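Xylose isomerase-like TIM barrel (Anabaena variabilis ATCC 29413, PDB 2QW5) binds zinc and D-xylose in the pocket of a TIM barrel and probably acts as a sugar isomerase or epimerase. Local coordinates at residues P251-L256 with N291-T296; F15-T20 with D316-A321; G47-I52 with A279-N284. One frame throughout, in Å; residues are numbered along the deposited sequence.

Contact 1 of 3, residues P251-L256 with N291-T296; sequences PDRGAL and NSLRLT
The carboxylate of Asp-252, whose backbone O meets Leu-295 of the other loop, is approached from above its plane: the backbone N of Gly-254 donates to Asp-252 OD1 at 2.8 Å, 51° out of that plane, closing an Asx turn. This turn belongs to the loop after strand 243-248 of the TIM barrel, and Arg-253 in its middle has a positive phi. From there Arg-253 faces the loop after helix 287-290, with its CG alongside Leu-293 CD1 at 4.4 Å. Its chain curls with successive turns of one sign (chi1 -38°), carrying the guanidinium to the pocket that holds D-xylose and zinc; NE is held by Ser-249 OG. Across the contact, the CB bond of Leu-295 points past the other loop, but its CD2 reaches back to 4.4 Å from Asp-252 O. Arg-294, with positive phi, is the C-prime residue of the Schellman motif ending the helix, and its backbone O bonds to His-187 ND1 of the second subunit, so this loop also serves the subunit interface. Between the loops, water 1 donates to Asp-252 O at 3.1 Å and, weakly, to Leu-293 O at 3.4 Å.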
ATOM      1  N   PRO A 251       1.664 -14.947  23.061  1.00 18.67           N
ATOM      2  CA  PRO A 251       2.361 -14.262  21.933  1.00 17.01           C
ATOM      3  C   PRO A 251       1.553 -14.052  20.652  1.00 19.71           C
ATOM      4  O   PRO A 251       1.688 -13.004  20.016  1.00 19.79           O
ATOM      5  CB  PRO A 251       3.542 -15.193  21.656  1.00 19.82           C
ATOM      6  CG  PRO A 251       3.856 -15.755  23.031  1.00 17.54           C
ATOM      7  CD  PRO A 251       2.478 -16.060  23.586  1.00 16.19           C
ATOM      8  N   ASP A 252       0.691 -15.019  20.306  1.00 18.55           N
ATOM      9  CA  ASP A 252      -0.140 -14.889  19.109  1.00 19.01           C
ATOM     10  C   ASP A 252      -1.444 -14.115  19.346  1.00 18.09           C
ATOM     11  O   ASP A 252      -2.207 -13.952  18.419  1.00 17.83           O
ATOM     12  CB  ASP A 252      -0.389 -16.255  18.447  1.00 18.33           C
ATOM     13  CG  ASP A 252      -1.604 -17.002  19.008  1.00 21.28           C
ATOM     14  OD1 ASP A 252      -2.030 -16.736  20.139  1.00 19.67           O
ATOM     15  OD2 ASP A 252      -2.113 -17.882  18.270  1.00 21.21           O
ATOM     16  N   ARG A 253      -1.685 -13.703  20.591  1.00 17.14           N
ATOM     17  CA  ARG A 253      -2.840 -12.924  21.072  1.00 17.94           C
ATOM     18  C   ARG A 253      -4.149 -13.708  21.066  1.00 18.76           C
ATOM     19  O   ARG A 253      -5.158 -13.104  21.302  1.00 17.06           O
ATOM     20  CB  ARG A 253      -3.040 -11.583  20.358  1.00 19.38           C
ATOM     21  CG  ARG A 253      -1.808 -10.797  19.987  1.00 20.02           C
ATOM     22  CD  ARG A 253      -0.787 -10.594  21.047  1.00 24.80           C
ATOM     23  NE  ARG A 253      -1.242  -9.913  22.249  1.00 24.09           N
ATOM     24  CZ  ARG A 253      -1.366  -8.593  22.445  1.00 30.37           C
ATOM     25  NH1 ARG A 253      -1.192  -7.678  21.469  1.00 32.68           N
ATOM     26  NH2 ARG A 253      -1.771  -8.186  23.637  1.00 25.08           N
ATOM     27  N   GLY A 254      -4.096 -15.028  20.870  1.00 18.72           N
ATOM     28  CA  GLY A 254      -5.285 -15.895  20.814  1.00 18.80           C
ATOM     29  C   GLY A 254      -5.504 -16.714  22.084  1.00 19.05           C
ATOM     30  O   GLY A 254      -5.688 -16.138  23.153  1.00 20.11           O
ATOM     31  N   ALA A 255      -5.431 -18.050  21.964  1.00 16.61           N
ATOM     32  CA  ALA A 255      -5.716 -18.978  23.064  1.00 20.47           C
ATOM     33  C   ALA A 255      -4.668 -18.864  24.159  1.00 20.14           C
ATOM     34  O   ALA A 255      -3.502 -19.076  23.911  1.00 20.56           O
ATOM     35  CB  ALA A 255      -5.794 -20.400  22.569  1.00 19.65           C
ATOM     36  N   LEU A 256      -5.098 -18.562  25.376  1.00 19.52           N
ATOM     37  CA  LEU A 256      -4.139 -18.355  26.483  1.00 18.07           C
ATOM     38  C   LEU A 256      -3.624 -19.673  27.094  1.00 19.63           C
ATOM     39  O   LEU A 256      -2.512 -19.744  27.620  1.00 21.07           O
ATOM     40  CB  LEU A 256      -4.780 -17.408  27.510  1.00 18.33           C
ATOM     41  CG  LEU A 256      -3.959 -16.856  28.675  1.00 20.18           C
ATOM     42  CD1 LEU A 256      -2.706 -16.112  28.177  1.00 26.52           C
ATOM     43  CD2 LEU A 256      -4.869 -15.969  29.527  1.00 18.33           C
ATOM     44  N   ASN A 291      -6.429  -8.011   9.663  1.00 17.88           N
ATOM     45  CA  ASN A 291      -5.350  -7.386   8.902  1.00 16.41           C
ATOM     46  C   ASN A 291      -4.237  -6.767   9.761  1.00 16.36           C
ATOM     47  O   ASN A 291      -3.086  -7.023   9.490  1.00 17.47           O
ATOM     48  CB  ASN A 291      -5.904  -6.337   7.927  1.00 19.07           C
ATOM     49  CG  ASN A 291      -4.917  -5.975   6.811  1.00 23.09           C
ATOM     50  OD1 ASN A 291      -4.484  -4.843   6.713  1.00 33.47           O
ATOM     51  ND2 ASN A 291      -4.554  -6.927   6.004  1.00 15.79           N
ATOM     52  N   SER A 292      -4.586  -5.984  10.782  1.00 16.85           N
ATOM     53  CA  SER A 292      -3.587  -5.271  11.616  1.00 17.30           C
ATOM     54  C   SER A 292      -2.700  -6.197  12.431  1.00 18.10           C
ATOM     55  O   SER A 292      -1.521  -5.888  12.628  1.00 16.91           O
ATOM     56  CB  SER A 292      -4.247  -4.223  12.517  1.00 18.70           C
ATOM     57  OG  SER A 292      -5.096  -4.837  13.437  1.00 21.02           O
ATOM     58  N   LEU A 293      -3.262  -7.323  12.891  1.00 16.78           N
ATOM     59  CA  LEU A 293      -2.511  -8.375  13.613  1.00 18.26           C
ATOM     60  C   LEU A 293      -2.127  -9.590  12.746  1.00 15.91           C
ATOM     61  O   LEU A 293      -1.530 -10.546  13.264  1.00 13.31           O
ATOM     62  CB  LEU A 293      -3.251  -8.802  14.874  1.00 16.32           C
ATOM     63  CG  LEU A 293      -3.569  -7.701  15.913  1.00 23.40           C
ATOM     64  CD1 LEU A 293      -4.055  -8.328  17.168  1.00 16.97           C
ATOM     65  CD2 LEU A 293      -2.363  -6.833  16.224  1.00 24.41           C
ATOM     66  N   ARG A 294      -2.472  -9.570  11.453  1.00 18.17           N
ATOM     67  CA  ARG A 294      -2.113 -10.640  10.484  1.00 16.34           C
ATOM     68  C   ARG A 294      -2.544 -11.984  11.015  1.00 15.92           C
ATOM     69  O   ARG A 294      -1.750 -12.893  11.200  1.00 16.44           O
ATOM     70  CB  ARG A 294      -0.610 -10.569  10.139  1.00 15.15           C
ATOM     71  CG  ARG A 294      -0.301  -9.247   9.429  1.00 20.41           C
ATOM     72  CD  ARG A 294       1.153  -9.164   9.058  1.00 21.04           C
ATOM     73  NE  ARG A 294       1.368  -8.061   8.141  1.00 20.29           N
ATOM     74  CZ  ARG A 294       2.540  -7.654   7.659  1.00 24.09           C
ATOM     75  NH1 ARG A 294       3.689  -8.182   8.049  1.00 22.07           N
ATOM     76  NH2 ARG A 294       2.555  -6.658   6.786  1.00 31.41           N
ATOM     77  N   LEU A 295      -3.854 -12.084  11.267  1.00 16.38           N
ATOM     78  CA  LEU A 295      -4.413 -13.234  11.921  1.00 16.36           C
ATOM     79  C   LEU A 295      -4.785 -14.316  10.919  1.00 16.83           C
ATOM     80  O   LEU A 295      -5.770 -14.208  10.225  1.00 15.34           O
ATOM     81  CB  LEU A 295      -5.621 -12.844  12.798  1.00 16.74           C
ATOM     82  CG  LEU A 295      -5.358 -11.872  13.962  1.00 13.74           C
ATOM     83  CD1 LEU A 295      -6.675 -11.502  14.676  1.00 15.82           C
ATOM     84  CD2 LEU A 295      -4.302 -12.452  14.903  1.00 14.50           C
ATOM     85  N   THR A 296      -3.947 -15.339  10.862  1.00 17.75           N
ATOM     86  CA  THR A 296      -4.140 -16.484   9.994  1.00 17.27           C
ATOM     87  C   THR A 296      -4.997 -17.550  10.720  1.00 18.12           C
ATOM     88  O   THR A 296      -5.565 -18.430  10.071  1.00 22.37           O
ATOM     89  CB  THR A 296      -2.805 -17.085   9.560  1.00 15.74           C
ATOM     90  OG1 THR A 296      -2.181 -17.651  10.707  1.00 17.94           O
ATOM     91  CG2 THR A 296      -1.838 -15.996   8.902  1.00 11.67           C
TER
HETATM   92  O   HOH W   1      -1.431 -11.611  16.504  1.00 37.76           O

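Contact 2 of 3, residues F15-T20 with D316-A321; sequences FFMFTT and DIADEA
Phe-15 O is gripped by two backbone donors, Phe-18 N and Thr-19 N, each at 2.9 Å, and the 3-10 turn of 15-17, closed by the first of these bonds, presents Met-17 to the helix 314-332. Met-17 is a selenomethionine, and its methyl group does the touching: CE lies 3.9 Å from Ile-317 CG2, the branch methyl that is anti to the backbone N of Ile-317. The other branch of Ile-317, starting at CG1, leads away from the turn, so the nearest part of the isoleucine is its short branch. CE also comes to 4.1 Å from the backbone N of Ala-318 and 4.5 Å from Ala-318 CB, which places it on the helix surface between two successive residues.

The Met-17 chain starts with CG anti to its own N (chi1 -179°), which directs it at the helix, then bends at chi2 (61°) and chi3 (89°), so that it crosses the Ile-317 side chain at about a right angle. Nearer the backbone, Met-17 CG rests 3.8 Å above one face of the Phe-18 ring, offset toward the rim. Phe-18 in turn sets CD2 over the centre of one face of the Phe-15 ring, 3.8 Å above it. The three side chains thus follow one another as a buried apolar series. Leu-40 of helix 27-42 touches both Phe-18 and Ala-318, and Met-17 O accepts from Asn-284 ND2.

The contact is apolar and buried, and the Met-17 side chain lies about 13 Å from the zinc. It joins the turn that follows the first barrel strand, 11-14, to the C-terminal helix, the way a TIM barrel brings the two ends of its chain together.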
ATOM      1  N   PHE A  15     -12.813  -6.765  26.107  1.00 19.51           N
ATOM      2  CA  PHE A  15     -13.866  -6.810  25.066  1.00 17.31           C
ATOM      3  C   PHE A  15     -13.306  -6.947  23.640  1.00 19.19           C
ATOM      4  O   PHE A  15     -14.094  -7.058  22.724  1.00 19.75           O
ATOM      5  CB  PHE A  15     -14.916  -5.675  25.193  1.00 18.17           C
ATOM      6  CG  PHE A  15     -16.219  -6.153  25.753  1.00 19.01           C
ATOM      7  CD1 PHE A  15     -16.252  -6.788  27.000  1.00 19.67           C
ATOM      8  CD2 PHE A  15     -17.408  -6.014  25.021  1.00 19.44           C
ATOM      9  CE1 PHE A  15     -17.446  -7.272  27.527  1.00 22.89           C
ATOM     10  CE2 PHE A  15     -18.629  -6.516  25.536  1.00 19.64           C
ATOM     11  CZ  PHE A  15     -18.643  -7.121  26.803  1.00 19.68           C
ATOM     12  N   PHE A  16     -11.965  -6.935  23.453  1.00 17.51           N
ATOM     13  CA  PHE A  16     -11.362  -7.317  22.138  1.00 16.19           C
ATOM     14  C   PHE A  16     -11.675  -8.763  21.671  1.00 16.41           C
ATOM     15  O   PHE A  16     -11.333  -9.138  20.543  1.00 16.62           O
ATOM     16  CB  PHE A  16      -9.856  -7.095  22.147  1.00 12.84           C
ATOM     17  CG  PHE A  16      -9.443  -5.648  22.226  1.00 17.41           C
ATOM     18  CD1 PHE A  16     -10.192  -4.623  21.632  1.00 18.12           C
ATOM     19  CD2 PHE A  16      -8.238  -5.312  22.820  1.00 21.74           C
ATOM     20  CE1 PHE A  16      -9.749  -3.320  21.621  1.00 17.58           C
ATOM     21  CE2 PHE A  16      -7.820  -3.983  22.836  1.00 15.56           C
ATOM     22  CZ  PHE A  16      -8.568  -2.994  22.219  1.00 18.20           C
HETATM   23  N   MSE A  17     -12.252  -9.593  22.556  1.00 17.40           N
HETATM   24  CA  MSE A  17     -12.789 -10.894  22.189  1.00 17.91           C
HETATM   25  C   MSE A  17     -13.983 -10.673  21.230  1.00 18.35           C
HETATM   26  O   MSE A  17     -14.305 -11.566  20.444  1.00 18.83           O
HETATM   27  CB  MSE A  17     -13.273 -11.647  23.421  1.00 17.37           C
HETATM   28  CG  MSE A  17     -13.866 -13.076  23.169  1.00 19.82           C
HETATM   29 SE   MSE A  17     -12.541 -14.216  22.388  0.75 11.37          SE
HETATM   30  CE  MSE A  17     -11.786 -14.859  23.986  1.00 14.89           C
ATOM     31  N   PHE A  18     -14.646  -9.505  21.320  1.00 20.06           N
ATOM     32  CA  PHE A  18     -15.857  -9.199  20.550  1.00 19.34           C
ATOM     33  C   PHE A  18     -15.832  -7.982  19.641  1.00 21.95           C
ATOM     34  O   PHE A  18     -16.462  -7.998  18.573  1.00 20.33           O
ATOM     35  CB  PHE A  18     -17.033  -8.966  21.536  1.00 22.67           C
ATOM     36  CG  PHE A  18     -17.138  -9.989  22.615  1.00 21.43           C
ATOM     37  CD1 PHE A  18     -17.536 -11.277  22.329  1.00 22.87           C
ATOM     38  CD2 PHE A  18     -16.855  -9.670  23.932  1.00 16.86           C
ATOM     39  CE1 PHE A  18     -17.626 -12.247  23.339  1.00 22.49           C
ATOM     40  CE2 PHE A  18     -16.935 -10.628  24.942  1.00 19.32           C
ATOM     41  CZ  PHE A  18     -17.340 -11.922  24.647  1.00 26.52           C
ATOM     42  N   THR A  19     -15.141  -6.911  20.052  1.00 19.60           N
ATOM     43  CA  THR A  19     -15.292  -5.634  19.379  1.00 19.62           C
ATOM     44  C   THR A  19     -14.238  -4.614  19.728  1.00 19.10           C
ATOM     45  O   THR A  19     -13.495  -4.816  20.666  1.00 21.03           O
ATOM     46  CB  THR A  19     -16.665  -5.038  19.786  1.00 18.98           C
ATOM     47  OG1 THR A  19     -17.006  -3.938  18.947  1.00 25.65           O
ATOM     48  CG2 THR A  19     -16.691  -4.618  21.274  1.00 20.80           C
ATOM     49  N   THR A  20     -14.150  -3.554  18.927  1.00 18.76           N
ATOM     50  CA  THR A  20     -13.315  -2.366  19.244  1.00 19.73           C
ATOM     51  C   THR A  20     -14.213  -1.128  19.574  1.00 19.41           C
ATOM     52  O   THR A  20     -13.697  -0.021  19.863  1.00 18.68           O
ATOM     53  CB  THR A  20     -12.323  -2.000  18.115  1.00 16.67           C
ATOM     54  OG1 THR A  20     -13.042  -1.561  16.970  1.00 23.37           O
ATOM     55  CG2 THR A  20     -11.456  -3.156  17.757  1.00 16.11           C
ATOM     56  N   ASP A 316     -15.712 -20.573  25.131  1.00 23.04           N
ATOM     57  CA  ASP A 316     -14.796 -21.684  25.372  1.00 22.83           C
ATOM     58  C   ASP A 316     -13.392 -21.141  25.667  1.00 22.00           C
ATOM     59  O   ASP A 316     -12.787 -21.507  26.665  1.00 22.04           O
ATOM     60  CB  ASP A 316     -14.719 -22.639  24.164  1.00 22.88           C
ATOM     61  CG  ASP A 316     -16.071 -23.264  23.813  1.00 28.89           C
ATOM     62  OD1 ASP A 316     -16.908 -23.502  24.714  1.00 35.22           O
ATOM     63  OD2 ASP A 316     -16.295 -23.515  22.613  1.00 31.30           O
ATOM     64  N   ILE A 317     -12.902 -20.261  24.798  1.00 20.30           N
ATOM     65  CA  ILE A 317     -11.560 -19.683  24.965  1.00 20.53           C
ATOM     66  C   ILE A 317     -11.469 -18.840  26.256  1.00 21.29           C
ATOM     67  O   ILE A 317     -10.487 -18.967  26.996  1.00 22.24           O
ATOM     68  CB  ILE A 317     -11.126 -18.904  23.701  1.00 21.27           C
ATOM     69  CG1 ILE A 317     -11.021 -19.860  22.490  1.00 23.83           C
ATOM     70  CG2 ILE A 317      -9.777 -18.173  23.881  1.00 19.32           C
ATOM     71  CD1 ILE A 317     -10.064 -21.042  22.652  1.00 21.54           C
ATOM     72  N   ALA A 318     -12.494 -18.022  26.513  1.00 20.64           N
ATOM     73  CA  ALA A 318     -12.560 -17.165  27.726  1.00 21.52           C
ATOM     74  C   ALA A 318     -12.485 -17.989  29.016  1.00 22.47           C
ATOM     75  O   ALA A 318     -11.748 -17.655  29.953  1.00 21.30           O
ATOM     76  CB  ALA A 318     -13.840 -16.307  27.716  1.00 20.19           C
ATOM     77  N   ASP A 319     -13.223 -19.094  29.036  1.00 23.93           N
ATOM     78  CA  ASP A 319     -13.254 -19.975  30.195  1.00 25.28           C
ATOM     79  C   ASP A 319     -11.903 -20.649  30.418  1.00 26.38           C
ATOM     80  O   ASP A 319     -11.410 -20.692  31.547  1.00 24.18           O
ATOM     81  CB  ASP A 319     -14.366 -21.018  30.047  1.00 26.09           C
ATOM     82  CG  ASP A 319     -14.654 -21.768  31.337  1.00 26.76           C
ATOM     83  OD1 ASP A 319     -14.459 -21.206  32.444  1.00 27.31           O
ATOM     84  OD2 ASP A 319     -15.123 -22.916  31.222  1.00 35.68           O
ATOM     85  N   GLU A 320     -11.299 -21.177  29.348  1.00 22.69           N
ATOM     86  CA  GLU A 320      -9.976 -21.815  29.463  1.00 23.24           C
ATOM     87  C   GLU A 320      -8.922 -20.806  29.884  1.00 20.95           C
ATOM     88  O   GLU A 320      -7.973 -21.176  30.577  1.00 18.91           O
ATOM     89  CB  GLU A 320      -9.529 -22.434  28.131  1.00 25.31           C
ATOM     90  CG  GLU A 320     -10.370 -23.598  27.648  1.00 24.72           C
ATOM     91  CD  GLU A 320     -10.247 -24.865  28.505  1.00 39.78           C
ATOM     92  OE1 GLU A 320      -9.162 -25.149  29.064  1.00 36.21           O
ATOM     93  OE2 GLU A 320     -11.256 -25.596  28.610  1.00 50.15           O
ATOM     94  N   ALA A 321      -9.090 -19.558  29.445  1.00 19.65           N
ATOM     95  CA  ALA A 321      -8.128 -18.456  29.768  1.00 20.59           C
ATOM     96  C   ALA A 321      -8.074 -18.163  31.304  1.00 20.43           C
ATOM     97  O   ALA A 321      -6.990 -18.054  31.899  1.00 22.53           O
ATOM     98  CB  ALA A 321      -8.501 -17.187  28.962  1.00 18.13           C
TER

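Contact 3 of 3, residues G47-I52 with A279-N284; sequences GFEFPI and AVEIFN. With ZN (zinc ion), chain D; XLS (D-xylose), chain C.
The strands 47-51 and 278-280 run parallel in the barrel, not side by side but with strand 11-14 between them, and Glu-49 CA and Ala-279 CA are 7.7 Å apart. Glu-49 and Ala-279 turn their side chains toward each other; Glu-49 OE2 lies only 3.1 Å from Ala-279 CB, a tight fit. Glu-49 OE1 approaches Glu-281 OE2 to 3.4 Å, two acceptors with no bond between them, their chains crossing at about a right angle and their carboxylate planes 71° apart. Glu-281 gets there with CG anti to its N (chi1 -164°) and an extended chain that reaches the zinc site, set at the C-terminal ends of the strands of a xylose isomerase-like TIM barrel. The zinc takes Glu-281 OE1 at 2.1 Å, while OE2 stays 3.3 Å from the zinc, making the carboxylate monodentate; Glu-183, Asp-216 and Gln-247 complete the protein ligands. Glu-49 is second shell: its OE2 accepts from Gln-247 NE2 and is hydrogen-bonded to Tyr-245 OH. An alanine here would remove that partner, which would probably leave the Gln-247 amide freer to turn at the metal and the Tyr-245 hydroxyl without this mate. Water 2, 2.0 Å from the zinc, donates to D-xylose O1 at 2.5 Å, and Phe-283 CZ meets the sugar obliquely, 3.5 Å from its C1.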
ATOM      1  N   GLY A  47     -14.327  -8.189  36.158  1.00 16.40           N
ATOM      2  CA  GLY A  47     -14.271  -6.911  35.471  1.00 12.81           C
ATOM      3  C   GLY A  47     -13.937  -7.049  33.998  1.00 13.81           C
ATOM      4  O   GLY A  47     -13.540  -8.115  33.538  1.00 14.01           O
ATOM      5  N   PHE A  48     -14.107  -5.950  33.268  1.00 17.90           N
ATOM      6  CA  PHE A  48     -13.978  -5.959  31.774  1.00 17.54           C
ATOM      7  C   PHE A  48     -13.229  -4.776  31.250  1.00 17.26           C
ATOM      8  O   PHE A  48     -13.363  -3.729  31.830  1.00 15.84           O
ATOM      9  CB  PHE A  48     -15.384  -6.048  31.177  1.00 14.80           C
ATOM     10  CG  PHE A  48     -16.122  -7.240  31.675  1.00 19.07           C
ATOM     11  CD1 PHE A  48     -15.984  -8.477  31.048  1.00 22.61           C
ATOM     12  CD2 PHE A  48     -16.820  -7.170  32.859  1.00 20.73           C
ATOM     13  CE1 PHE A  48     -16.613  -9.628  31.580  1.00 27.80           C
ATOM     14  CE2 PHE A  48     -17.441  -8.314  33.419  1.00 12.84           C
ATOM     15  CZ  PHE A  48     -17.333  -9.538  32.774  1.00 20.61           C
ATOM     16  N   GLU A  49     -12.409  -4.944  30.202  1.00 17.66           N
ATOM     17  CA  GLU A  49     -11.713  -3.812  29.599  1.00 21.72           C
ATOM     18  C   GLU A  49     -12.556  -3.422  28.417  1.00 18.53           C
ATOM     19  O   GLU A  49     -12.803  -4.236  27.538  1.00 22.13           O
ATOM     20  CB  GLU A  49     -10.305  -4.085  29.044  1.00 21.98           C
ATOM     21  CG  GLU A  49      -9.374  -4.906  29.842  1.00 31.38           C
ATOM     22  CD  GLU A  49      -7.929  -4.781  29.293  1.00 29.18           C
ATOM     23  OE1 GLU A  49      -7.705  -4.445  28.085  1.00 45.75           O
ATOM     24  OE2 GLU A  49      -7.028  -5.018  30.089  1.00 32.27           O
ATOM     25  N   PHE A  50     -12.965  -2.177  28.400  1.00 19.32           N
ATOM     26  CA  PHE A  50     -13.745  -1.569  27.323  1.00 21.95           C
ATOM     27  C   PHE A  50     -12.847  -0.691  26.483  1.00 19.18           C
ATOM     28  O   PHE A  50     -12.291   0.277  27.015  1.00 17.50           O
ATOM     29  CB  PHE A  50     -14.833  -0.692  27.934  1.00 20.86           C
ATOM     30  CG  PHE A  50     -16.080  -1.430  28.367  1.00 16.04           C
ATOM     31  CD1 PHE A  50     -16.154  -2.827  28.474  1.00 22.80           C
ATOM     32  CD2 PHE A  50     -17.176  -0.662  28.785  1.00 16.65           C
ATOM     33  CE1 PHE A  50     -17.352  -3.445  28.876  1.00 18.54           C
ATOM     34  CE2 PHE A  50     -18.343  -1.266  29.211  1.00 17.41           C
ATOM     35  CZ  PHE A  50     -18.434  -2.650  29.264  1.00 16.99           C
ATOM     36  N   PRO A  51     -12.654  -1.051  25.182  1.00 21.26           N
ATOM     37  CA  PRO A  51     -11.987  -0.095  24.306  1.00 19.03           C
ATOM     38  C   PRO A  51     -12.900   1.102  24.080  1.00 16.73           C
ATOM     39  O   PRO A  51     -14.103   0.925  23.958  1.00 17.66           O
ATOM     40  CB  PRO A  51     -11.776  -0.872  22.997  1.00 19.80           C
ATOM     41  CG  PRO A  51     -12.839  -1.947  23.002  1.00 20.55           C
ATOM     42  CD  PRO A  51     -12.975  -2.309  24.463  1.00 24.90           C
ATOM     43  N   ILE A  52     -12.340   2.319  24.092  1.00 14.62           N
ATOM     44  CA  ILE A  52     -13.113   3.522  23.807  1.00 14.56           C
ATOM     45  C   ILE A  52     -12.745   3.980  22.411  1.00 15.20           C
ATOM     46  O   ILE A  52     -11.618   4.510  22.183  1.00 16.69           O
ATOM     47  CB  ILE A  52     -12.941   4.649  24.857  1.00 13.88           C
ATOM     48  CG1 ILE A  52     -13.292   4.116  26.270  1.00 16.76           C
ATOM     49  CG2 ILE A  52     -13.762   5.929  24.480  1.00 14.09           C
ATOM     50  CD1 ILE A  52     -14.716   3.522  26.457  1.00 20.33           C
ATOM     51  N   ALA A 279      -5.701  -8.670  33.816  1.00 19.71           N
ATOM     52  CA  ALA A 279      -6.640  -8.757  32.680  1.00 19.37           C
ATOM     53  C   ALA A 279      -6.218  -9.763  31.604  1.00 19.45           C
ATOM     54  O   ALA A 279      -5.096  -9.765  31.185  1.00 17.77           O
ATOM     55  CB  ALA A 279      -6.842  -7.432  32.053  1.00 17.33           C
ATOM     56  N   VAL A 280      -7.145 -10.639  31.218  1.00 20.60           N
ATOM     57  CA  VAL A 280      -6.963 -11.561  30.104  1.00 20.62           C
ATOM     58  C   VAL A 280      -7.247 -10.724  28.847  1.00 21.17           C
ATOM     59  O   VAL A 280      -8.354 -10.232  28.695  1.00 18.10           O
ATOM     60  CB  VAL A 280      -7.983 -12.742  30.177  1.00 17.91           C
ATOM     61  CG1 VAL A 280      -8.033 -13.519  28.839  1.00 16.51           C
ATOM     62  CG2 VAL A 280      -7.647 -13.637  31.356  1.00 21.16           C
ATOM     63  N   GLU A 281      -6.243 -10.538  27.984  1.00 20.80           N
ATOM     64  CA  GLU A 281      -6.429  -9.770  26.752  1.00 20.65           C
ATOM     65  C   GLU A 281      -6.237 -10.644  25.504  1.00 21.06           C
ATOM     66  O   GLU A 281      -5.122 -10.885  25.063  1.00 21.62           O
ATOM     67  CB  GLU A 281      -5.523  -8.568  26.707  1.00 24.13           C
ATOM     68  CG  GLU A 281      -6.004  -7.579  25.622  1.00 26.99           C
ATOM     69  CD  GLU A 281      -5.133  -6.386  25.510  1.00 32.97           C
ATOM     70  OE1 GLU A 281      -3.902  -6.624  25.428  1.00 30.78           O
ATOM     71  OE2 GLU A 281      -5.662  -5.252  25.469  1.00 36.71           O
ATOM     72  N   ILE A 282      -7.355 -11.115  24.960  1.00 20.12           N
ATOM     73  CA  ILE A 282      -7.384 -11.966  23.799  1.00 20.79           C
ATOM     74  C   ILE A 282      -8.038 -11.148  22.649  1.00 21.51           C
ATOM     75  O   ILE A 282      -9.164 -10.621  22.791  1.00 18.68           O
ATOM     76  CB  ILE A 282      -8.189 -13.280  24.104  1.00 20.90           C
ATOM     77  CG1 ILE A 282      -7.435 -14.116  25.174  1.00 20.98           C
ATOM     78  CG2 ILE A 282      -8.411 -14.111  22.812  1.00 14.16           C
ATOM     79  CD1 ILE A 282      -8.175 -15.392  25.594  1.00 19.57           C
ATOM     80  N   PHE A 283      -7.322 -11.081  21.529  1.00 17.46           N
ATOM     81  CA  PHE A 283      -7.736 -10.375  20.326  1.00 14.43           C
ATOM     82  C   PHE A 283      -8.391 -11.412  19.427  1.00 17.66           C
ATOM     83  O   PHE A 283      -7.726 -12.222  18.813  1.00 19.43           O
ATOM     84  CB  PHE A 283      -6.536  -9.731  19.628  1.00 16.26           C
ATOM     85  CG  PHE A 283      -6.027  -8.527  20.338  1.00 16.05           C
ATOM     86  CD1 PHE A 283      -5.292  -8.663  21.499  1.00 20.09           C
ATOM     87  CD2 PHE A 283      -6.303  -7.256  19.871  1.00 20.22           C
ATOM     88  CE1 PHE A 283      -4.801  -7.536  22.183  1.00 14.63           C
ATOM     89  CE2 PHE A 283      -5.783  -6.117  20.556  1.00 18.18           C
ATOM     90  CZ  PHE A 283      -5.054  -6.293  21.712  1.00 21.26           C
ATOM     91  N   ASN A 284      -9.714 -11.431  19.375  1.00 17.84           N
ATOM     92  CA  ASN A 284     -10.389 -12.406  18.506  1.00 17.04           C
ATOM     93  C   ASN A 284     -10.152 -12.046  17.018  1.00 17.35           C
ATOM     94  O   ASN A 284      -9.837 -10.903  16.689  1.00 17.06           O
ATOM     95  CB  ASN A 284     -11.864 -12.486  18.898  1.00 14.99           C
ATOM     96  CG  ASN A 284     -12.553 -13.705  18.353  1.00 15.61           C
ATOM     97  OD1 ASN A 284     -11.897 -14.588  17.799  1.00 14.68           O
ATOM     98  ND2 ASN A 284     -13.900 -13.775  18.513  1.00 19.99           N
TER
HETATM   99 ZN    ZN D 400      -2.385  -5.176  25.640  0.50 24.74          ZN
HETATM  100  C1  XLS C 401      -3.076  -3.478  21.144  1.00 51.13           C
HETATM  101  C2  XLS C 401      -3.466  -2.050  21.504  1.00 50.44           C
HETATM  102  C3  XLS C 401      -4.460  -1.382  20.489  1.00 49.90           C
HETATM  103  C4  XLS C 401      -5.501  -0.485  21.130  1.00 43.51           C
HETATM  104  O1  XLS C 401      -1.788  -4.069  21.353  1.00 37.62           O
HETATM  105  O2  XLS C 401      -3.896  -1.949  22.861  1.00 48.01           O
HETATM  106  O3  XLS C 401      -5.214  -2.219  19.610  1.00 53.13           O
HETATM  107  O4  XLS C 401      -4.845   0.411  21.981  1.00 39.24           O
HETATM  108  O   HOH W   2      -2.336  -5.082  23.613  1.00 27.65           O

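In the fold
From the N terminus, residues 15-20 open the longest loop, which contact 2 closes when the chain reaches 316-321 on the last helix. Nested inside it, contact 3 begins at strand 47-51 and closes at 279-284, tying the second barrel strand to the eighth. Contact 1, also within the loop of contact 2, closes the short loop from 251-256 to 291-296 and crosses contact 3, since 279-284 falls between its two segments. The contacts meet around segment 279-284, where Arg-253 NH2 forms a salt bridge with Glu-281 OE1 and the Phe-16 ring stacks on Phe-283. Leu-256 packs on Ala-321, so the loop after strand 243-248 also reaches the C-terminal helix.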